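Local structure of probable tautomerase HP_0924 (Helicobacter pylori, 3M21) at residues N16-K19 / Q20-I23. The protein is a probable tautomerase, a small protein of the tautomerase family in the MIF clan, with six copies of the chain in the assembly. Residues are numbered along the deposited sequence; the frame is centred on the assembly and turned at random.
Sequences NEQK and QQLI
Glu-17 and Gln-21 meet one turn apart on helix 16-34, where Gln-21 NE2 lies 3.2 Å from Glu-17 CG. The carboxylate stands almost perpendicular to the amide, their planes 88° apart; with Glu-17 CG anti to the backbone N (chi1 170°), a bend at chi2 turns the acid toward Gln-20. There the approach is looser, Glu-17 OE1 staying 3.9 Å from Gln-20 NE2. The same amide also approaches Gln-18, Gln-21 NE2 3.7 Å from Gln-18 CG, while Gln-18 OE1 accepts a hydrogen bond from Thr-15 N at the start of the helix. Both glutamines lean on a third subunit, Gln-18 on its Leu-34 and Gln-21 on its Val-33. The open side is thus that of exposed Glu-17 and Asn-16, against buried Lys-19, Leu-22 and Ile-23. Backbone bonds join the first turns, among them Gln-20 N to Asn-16 O at 2.9 Å. This is the opening of the helix in the beta-alpha-beta unit formed with parallel strands 2-7 and 42-47. Toward the sheet, Lys-19 and Leu-22 pack on Ile-45. The Lys-19 chain is extended beyond CG, carrying NZ to a salt bridge with Glu-47 and a hydrogen bond to Asn-52 OD1 of a second subunit. Along the helix Ile-23 CG1 sits 3.4 Å from Lys-19 O, and its outer neighbour is Gly-54 of that second subunit; Leu-22 also packs on Met-30 of the third.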
# COMPACT_ATOMS: atom_id res chain seq x y z
N ASN F 16 -4.94 16.28 15.29
CA ASN F 16 -3.98 16.78 14.32
C ASN F 16 -2.62 16.87 15.00
O ASN F 16 -1.59 16.64 14.39
CB ASN F 16 -4.39 18.15 13.79
CG ASN F 16 -5.67 18.10 12.99
OD1 ASN F 16 -5.93 17.12 12.28
ND2 ASN F 16 -6.48 19.15 13.09
N GLU F 17 -2.65 17.20 16.29
CA GLU F 17 -1.43 17.30 17.07
C GLU F 17 -0.76 15.93 17.16
O GLU F 17 0.45 15.80 16.98
CB GLU F 17 -1.75 17.80 18.48
CG GLU F 17 -0.59 17.72 19.45
CD GLU F 17 0.50 18.72 19.14
OE1 GLU F 17 0.91 18.83 17.97
OE2 GLU F 17 0.95 19.41 20.09
N GLN F 18 -1.56 14.90 17.43
CA GLN F 18 -1.00 13.56 17.53
C GLN F 18 -0.54 13.05 16.18
O GLN F 18 0.44 12.31 16.11
CB GLN F 18 -2.02 12.61 18.14
CG GLN F 18 -2.36 12.96 19.58
CD GLN F 18 -3.52 12.16 20.09
OE1 GLN F 18 -4.55 12.06 19.43
NE2 GLN F 18 -3.38 11.59 21.28
N LYS F 19 -1.24 13.42 15.12
CA LYS F 19 -0.84 13.00 13.79
C LYS F 19 0.50 13.66 13.49
O LYS F 19 1.39 13.07 12.88
CB LYS F 19 -1.86 13.42 12.73
CG LYS F 19 -3.23 12.77 12.85
CD LYS F 19 -4.15 13.37 11.81
CE LYS F 19 -5.60 13.14 12.12
NZ LYS F 19 -6.45 13.65 11.01
N GLN F 20 0.63 14.91 13.92
CA GLN F 20 1.86 15.65 13.70
C GLN F 20 2.99 14.97 14.49
O GLN F 20 4.11 14.87 14.00
CB GLN F 20 1.67 17.12 14.13
CG GLN F 20 2.84 18.03 13.86
CD GLN F 20 2.52 19.49 14.17
OE1 GLN F 20 3.42 20.30 14.40
NE2 GLN F 20 1.23 19.83 14.17
N GLN F 21 2.69 14.47 15.69
CA GLN F 21 3.68 13.77 16.50
C GLN F 21 4.14 12.48 15.80
O GLN F 21 5.29 12.07 15.94
CB GLN F 21 3.11 13.41 17.87
CG GLN F 21 2.78 14.58 18.79
CD GLN F 21 1.88 14.17 19.95
OE1 GLN F 21 2.18 13.21 20.67
NE2 GLN F 21 0.78 14.88 20.14
N LEU F 22 3.24 11.84 15.07
CA LEU F 22 3.57 10.60 14.36
C LEU F 22 4.48 10.92 13.18
O LEU F 22 5.46 10.21 12.93
CB LEU F 22 2.30 9.89 13.89
CG LEU F 22 1.43 9.26 14.99
CD1 LEU F 22 0.14 8.72 14.41
CD2 LEU F 22 2.22 8.15 15.68
N ILE F 23 4.16 11.99 12.47
CA ILE F 23 4.95 12.43 11.33
C ILE F 23 6.37 12.75 11.77
O ILE F 23 7.34 12.30 11.16
CB ILE F 23 4.31 13.65 10.65
CG1 ILE F 23 3.02 13.22 9.93
CG2 ILE F 23 5.29 14.29 9.66
CD1 ILE F 23 2.20 14.38 9.37